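Local coordinates for protein polymerase X (Deinococcus radiodurans, PDB 2W9M) that is a family X DNA polymerase that probably extends DNA from deoxyribonucleoside triphosphates and carries a zinc-binding PHP domain, at residues V102-A116 / L136-N150. Residues are numbered along the deposited sequence; the frame is centred on the assembly and turned at random.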
loop_
_atom_site.group_PDB
_atom_site.type_symbol
_atom_site.label_atom_id
_atom_site.label_comp_id
_atom_site.label_asym_id
_atom_site.label_seq_id
_atom_site.Cartn_x
_atom_site.Cartn_y
_atom_site.Cartn_z
ATOM N N VAL A 102 -16.899 -4.050 6.096
ATOM C CA VAL A 102 -17.117 -4.128 7.536
ATOM C C VAL A 102 -18.608 -4.086 7.863
ATOM O O VAL A 102 -19.248 -3.036 7.756
ATOM C CB VAL A 102 -16.418 -2.973 8.277
ATOM C CG1 VAL A 102 -16.660 -3.072 9.774
ATOM C CG2 VAL A 102 -14.934 -2.970 7.972
ATOM N N ARG A 103 -19.155 -5.230 8.259
ATOM C CA ARG A 103 -20.573 -5.330 8.592
ATOM C C ARG A 103 -20.966 -4.271 9.620
ATOM O O ARG A 103 -20.367 -4.187 10.692
ATOM C CB ARG A 103 -20.901 -6.728 9.126
ATOM C CG ARG A 103 -22.387 -6.994 9.284
ATOM C CD ARG A 103 -22.686 -7.813 10.536
ATOM N NE ARG A 103 -22.594 -9.255 10.325
ATOM C CZ ARG A 103 -21.560 -10.006 10.696
ATOM N NH1 ARG A 103 -20.512 -9.457 11.295
ATOM N NH2 ARG A 103 -21.580 -11.311 10.465
ATOM N N GLY A 104 -21.962 -3.454 9.285
ATOM C CA GLY A 104 -22.458 -2.447 10.206
ATOM C C GLY A 104 -22.046 -1.012 9.912
ATOM O O GLY A 104 -22.482 -0.087 10.600
ATOM N N LEU A 105 -21.205 -0.813 8.901
ATOM C CA LEU A 105 -20.797 0.538 8.517
ATOM C C LEU A 105 -21.620 1.076 7.345
ATOM O O LEU A 105 -21.494 0.602 6.211
ATOM C CB LEU A 105 -19.301 0.590 8.178
ATOM C CG LEU A 105 -18.288 0.576 9.327
ATOM C CD1 LEU A 105 -16.891 0.837 8.798
ATOM C CD2 LEU A 105 -18.644 1.603 10.380
ATOM N N GLY A 106 -22.461 2.068 7.624
ATOM C CA GLY A 106 -23.245 2.717 6.590
ATOM C C GLY A 106 -22.431 3.737 5.811
ATOM O O GLY A 106 -21.295 4.042 6.178
ATOM N N PRO A 107 -23.010 4.275 4.729
ATOM C CA PRO A 107 -22.336 5.270 3.886
ATOM C C PRO A 107 -21.879 6.485 4.687
ATOM O O PRO A 107 -20.749 6.946 4.518
ATOM C CB PRO A 107 -23.428 5.683 2.894
ATOM C CG PRO A 107 -24.359 4.522 2.852
ATOM C CD PRO A 107 -24.364 3.961 4.240
ATOM N N LYS A 108 -22.757 6.988 5.548
ATOM C CA LYS A 108 -22.477 8.182 6.342
ATOM C C LYS A 108 -21.334 7.962 7.332
ATOM O O LYS A 108 -20.550 8.874 7.603
ATOM C CB LYS A 108 -23.744 8.650 7.074
ATOM C CG LYS A 108 -24.159 7.788 8.269
ATOM C CD LYS A 108 -24.326 6.308 7.914
ATOM C CE LYS A 108 -25.625 6.035 7.165
ATOM N NZ LYS A 108 -25.636 6.612 5.793
ATOM N N LYS A 109 -21.245 6.748 7.870
ATOM C CA LYS A 109 -20.198 6.410 8.824
ATOM C C LYS A 109 -18.859 6.218 8.119
ATOM O O LYS A 109 -17.831 6.718 8.573
ATOM C CB LYS A 109 -20.571 5.156 9.613
ATOM C CG LYS A 109 -21.671 5.369 10.635
ATOM C CD LYS A 109 -21.682 4.253 11.663
ATOM C CE LYS A 109 -22.448 4.661 12.909
ATOM N NZ LYS A 109 -22.142 3.764 14.061
ATOM N N ILE A 110 -18.877 5.492 7.006
ATOM C CA ILE A 110 -17.667 5.296 6.221
ATOM C C ILE A 110 -17.118 6.639 5.760
ATOM O O ILE A 110 -15.908 6.838 5.696
ATOM C CB ILE A 110 -17.913 4.381 5.019
ATOM C CG1 ILE A 110 -18.273 2.974 5.509
ATOM C CG2 ILE A 110 -16.685 4.346 4.113
ATOM C CD1 ILE A 110 -18.119 1.885 4.466
ATOM N N ARG A 111 -18.015 7.569 5.461
ATOM C CA ARG A 111 -17.602 8.896 5.036
ATOM C C ARG A 111 -17.012 9.712 6.183
ATOM O O ARG A 111 -16.090 10.497 5.979
ATOM C CB ARG A 111 -18.762 9.647 4.386
ATOM C CG ARG A 111 -18.577 11.143 4.389
ATOM C CD ARG A 111 -19.205 11.785 3.173
ATOM N NE ARG A 111 -18.850 13.198 3.091
ATOM C CZ ARG A 111 -18.677 13.861 1.954
ATOM N NH1 ARG A 111 -18.819 13.235 0.794
ATOM N NH2 ARG A 111 -18.354 15.147 1.978
ATOM N N SER A 112 -17.531 9.524 7.391
ATOM C CA SER A 112 -17.016 10.266 8.537
ATOM C C SER A 112 -15.712 9.657 9.052
ATOM O O SER A 112 -14.864 10.362 9.608
ATOM C CB SER A 112 -18.062 10.370 9.652
ATOM O OG SER A 112 -18.045 9.222 10.480
ATOM N N LEU A 113 -15.550 8.349 8.867
ATOM C CA LEU A 113 -14.284 7.701 9.192
ATOM C C LEU A 113 -13.197 8.244 8.268
ATOM O O LEU A 113 -12.103 8.599 8.713
ATOM C CB LEU A 113 -14.386 6.176 9.053
ATOM C CG LEU A 113 -15.265 5.413 10.048
ATOM C CD1 LEU A 113 -15.228 3.923 9.752
ATOM C CD2 LEU A 113 -14.831 5.677 11.473
ATOM N N TRP A 114 -13.516 8.321 6.978
ATOM C CA TRP A 114 -12.580 8.835 5.984
ATOM C C TRP A 114 -12.161 10.265 6.323
ATOM O O TRP A 114 -10.970 10.580 6.328
ATOM C CB TRP A 114 -13.197 8.774 4.582
ATOM C CG TRP A 114 -12.196 8.649 3.482
ATOM C CD1 TRP A 114 -11.780 9.633 2.634
ATOM C CD2 TRP A 114 -11.475 7.462 3.109
ATOM N NE1 TRP A 114 -10.845 9.133 1.755
ATOM C CE2 TRP A 114 -10.642 7.810 2.026
ATOM C CE3 TRP A 114 -11.456 6.150 3.588
ATOM C CZ2 TRP A 114 -9.795 6.880 1.412
ATOM C CZ3 TRP A 114 -10.615 5.232 2.979
ATOM C CH2 TRP A 114 -9.796 5.602 1.902
ATOM N N LEU A 115 -13.134 11.126 6.620
ATOM C CA LEU A 115 -12.829 12.518 6.938
ATOM C C LEU A 115 -12.078 12.635 8.260
ATOM O O LEU A 115 -11.424 13.644 8.524
ATOM C CB LEU A 115 -14.102 13.365 6.977
ATOM C CG LEU A 115 -14.909 13.476 5.680
ATOM C CD1 LEU A 115 -16.169 14.282 5.927
ATOM C CD2 LEU A 115 -14.086 14.088 4.554
ATOM N N ALA A 116 -12.167 11.597 9.085
ATOM C CA ALA A 116 -11.470 11.574 10.368
ATOM C C ALA A 116 -10.063 10.983 10.254
ATOM O O ALA A 116 -9.338 10.896 11.246
ATOM C CB ALA A 116 -12.282 10.806 11.394
ATOM N N LEU A 136 -15.757 9.822 17.991
ATOM C CA LEU A 136 -16.388 10.419 16.818
ATOM C C LEU A 136 -17.899 10.578 16.987
ATOM O O LEU A 136 -18.541 9.797 17.693
ATOM C CB LEU A 136 -16.117 9.575 15.570
ATOM C CG LEU A 136 -14.702 9.574 15.001
ATOM C CD1 LEU A 136 -14.660 8.725 13.749
ATOM C CD2 LEU A 136 -14.247 10.991 14.708
ATOM N N LYS A 137 -18.456 11.593 16.329
ATOM C CA LYS A 137 -19.902 11.744 16.216
ATOM C C LYS A 137 -20.507 10.511 15.559
ATOM O O LYS A 137 -20.090 10.117 14.468
ATOM C CB LYS A 137 -20.248 12.957 15.353
ATOM C CG LYS A 137 -20.719 14.189 16.098
ATOM C CD LYS A 137 -21.601 15.019 15.178
ATOM C CE LYS A 137 -21.457 16.508 15.429
ATOM N NZ LYS A 137 -21.996 17.288 14.279
ATOM N N GLY A 138 -21.496 9.910 16.214
ATOM C CA GLY A 138 -22.186 8.760 15.656
ATOM C C GLY A 138 -21.654 7.440 16.179
ATOM O O GLY A 138 -22.305 6.401 16.053
ATOM N N PHE A 139 -20.457 7.481 16.757
ATOM C CA PHE A 139 -19.881 6.317 17.414
ATOM C C PHE A 139 -19.781 6.570 18.910
ATOM O O PHE A 139 -19.546 7.697 19.348
ATOM C CB PHE A 139 -18.481 6.021 16.875
ATOM C CG PHE A 139 -18.423 5.852 15.387
ATOM C CD1 PHE A 139 -18.234 6.946 14.560
ATOM C CD2 PHE A 139 -18.539 4.599 14.819
ATOM C CE1 PHE A 139 -18.175 6.794 13.195
ATOM C CE2 PHE A 139 -18.479 4.439 13.453
ATOM C CZ PHE A 139 -18.296 5.537 12.638
ATOM N N GLY A 140 -19.956 5.512 19.690
ATOM C CA GLY A 140 -19.743 5.573 21.122
ATOM C C GLY A 140 -18.945 4.358 21.527
ATOM O O GLY A 140 -18.530 3.585 20.667
ATOM N N ALA A 141 -18.732 4.181 22.827
ATOM C CA ALA A 141 -17.977 3.038 23.321
ATOM C C ALA A 141 -18.537 1.725 22.784
ATOM O O ALA A 141 -17.787 0.833 22.383
ATOM C CB ALA A 141 -17.968 3.027 24.838
ATOM N N LYS A 142 -19.860 1.614 22.768
ATOM C CA LYS A 142 -20.509 0.366 22.381
ATOM C C LYS A 142 -20.364 0.030 20.896
ATOM O O LYS A 142 -20.013 -1.097 20.544
ATOM C CB LYS A 142 -21.980 0.369 22.811
ATOM C CG LYS A 142 -22.203 -0.263 24.176
ATOM C CD LYS A 142 -23.270 0.457 24.983
ATOM C CE LYS A 142 -23.303 -0.071 26.406
ATOM N NZ LYS A 142 -23.803 0.945 27.377
ATOM N N SER A 143 -20.632 1.000 20.029
ATOM C CA SER A 143 -20.500 0.780 18.594
ATOM C C SER A 143 -19.036 0.588 18.196
ATOM O O SER A 143 -18.729 -0.121 17.237
ATOM C CB SER A 143 -21.125 1.935 17.811
ATOM O OG SER A 143 -20.487 3.162 18.117
ATOM N N ALA A 144 -18.135 1.218 18.942
ATOM C CA ALA A 144 -16.703 1.075 18.696
ATOM C C ALA A 144 -16.207 -0.342 18.982
ATOM O O ALA A 144 -15.212 -0.784 18.409
ATOM C CB ALA A 144 -15.910 2.087 19.514
ATOM N N ALA A 145 -16.897 -1.051 19.870
ATOM C CA ALA A 145 -16.520 -2.421 20.205
ATOM C C ALA A 145 -17.163 -3.410 19.238
ATOM O O ALA A 145 -16.617 -4.484 18.977
ATOM C CB ALA A 145 -16.904 -2.744 21.640
ATOM N N THR A 146 -18.329 -3.045 18.713
ATOM C CA THR A 146 -19.020 -3.876 17.739
ATOM C C THR A 146 -18.218 -3.858 16.447
ATOM O O THR A 146 -18.003 -4.894 15.816
ATOM C CB THR A 146 -20.448 -3.357 17.476
ATOM O OG1 THR A 146 -21.232 -3.493 18.669
ATOM C CG2 THR A 146 -21.111 -4.133 16.349
ATOM N N ILE A 147 -17.762 -2.671 16.070
ATOM C CA ILE A 147 -16.963 -2.517 14.869
ATOM C C ILE A 147 -15.640 -3.275 14.992
ATOM O O ILE A 147 -15.189 -3.905 14.036
ATOM C CB ILE A 147 -16.714 -1.034 14.567
ATOM C CG1 ILE A 147 -18.022 -0.380 14.110
ATOM C CG2 ILE A 147 -15.614 -0.876 13.525
ATOM C CD1 ILE A 147 -17.984 1.129 14.087
ATOM N N LEU A 148 -15.029 -3.224 16.170
ATOM C CA LEU A 148 -13.788 -3.951 16.403
ATOM C C LEU A 148 -14.014 -5.453 16.264
ATOM O O LEU A 148 -13.171 -6.172 15.729
ATOM C CB LEU A 148 -13.202 -3.621 17.777
ATOM C CG LEU A 148 -11.901 -4.367 18.112
ATOM C CD1 LEU A 148 -10.861 -4.133 17.035
ATOM C CD2 LEU A 148 -11.355 -3.958 19.466
ATOM N N GLU A 149 -15.158 -5.921 16.752
ATOM C CA GLU A 149 -15.544 -7.315 16.593
ATOM C C GLU A 149 -15.648 -7.672 15.112
ATOM O O GLU A 149 -15.137 -8.701 14.675
ATOM C CB GLU A 149 -16.880 -7.572 17.289
ATOM C CG GLU A 149 -17.767 -8.590 16.583
ATOM C CD GLU A 149 -19.250 -8.377 16.868
ATOM O OE1 GLU A 149 -19.622 -8.276 18.059
ATOM O OE2 GLU A 149 -20.043 -8.311 15.897
ATOM N N ASN A 150 -16.304 -6.808 14.342
ATOM C CA ASN A 150 -16.508 -7.062 12.922
ATOM C C ASN A 150 -15.218 -7.015 12.108
ATOM O O ASN A 150 -15.094 -7.710 11.103
ATOM C CB ASN A 150 -17.555 -6.106 12.345
ATOM C CG ASN A 150 -18.957 -6.439 12.811
ATOM O OD1 ASN A 150 -19.297 -7.608 12.986
ATOM N ND2 ASN A 150 -19.777 -5.413 13.022
HETATM O O HOH W 1 -23.623 3.602 16.448
#
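Lys-109 lays its side chain over one face of the Phe-139 ring, its CE 4.0 Å above the plane and offset toward the rim. The chain runs extended beyond CG, which carries the ammonium to an off-centre cation-pi contact, NZ lying 4.2 Å from the ring centroid and 34° off the normal. The same NZ makes a weak hydrogen bond to Gly-138 O (3.3 Å), and a water bridges these two atoms. At the ring edge, in plane, sits Ser-112 OG, 3.6 Å from Phe-139 CE1; this hydroxyl donates to Lys-109 O one turn back.

Apolar contacts extend from the ring: Leu-113 CD2 comes at it obliquely, meeting Phe-139 CZ at 3.7 Å, and also touches Leu-136 CD1, while Ala-116 CB packs against both methyls of Leu-136. Leu-105 CD2 reaches Ile-147 CD1 (3.8 Å), the two side chains crossing at about a right angle.

Where Val-102 to Leu-105 meets the helix at Asn-150, Arg-103 NH1 makes a weak hydrogen bond to Asn-150 OD1 (2.8 Å, 122° at the hydrogen), with the guanidinium and amide planes 45° apart.

Val-102 to Leu-105 and Leu-136 to Phe-139 each form a type II turn with glycine third, the hairpins expected of paired helix-hairpin-helix motifs, a class that commonly binds DNA backbone. Helix 121-130 lies between the segments in sequence, its Leu-121 and Leu-124 touching Val-102 and Ile-147, respectively. Ile-110 packs on helices 94-99 and 10-26, and Trp-114 NE1 is hydrogen-bonded to the backbone O of the zinc ligand Asp-339, joining this unit to the metal-binding domain.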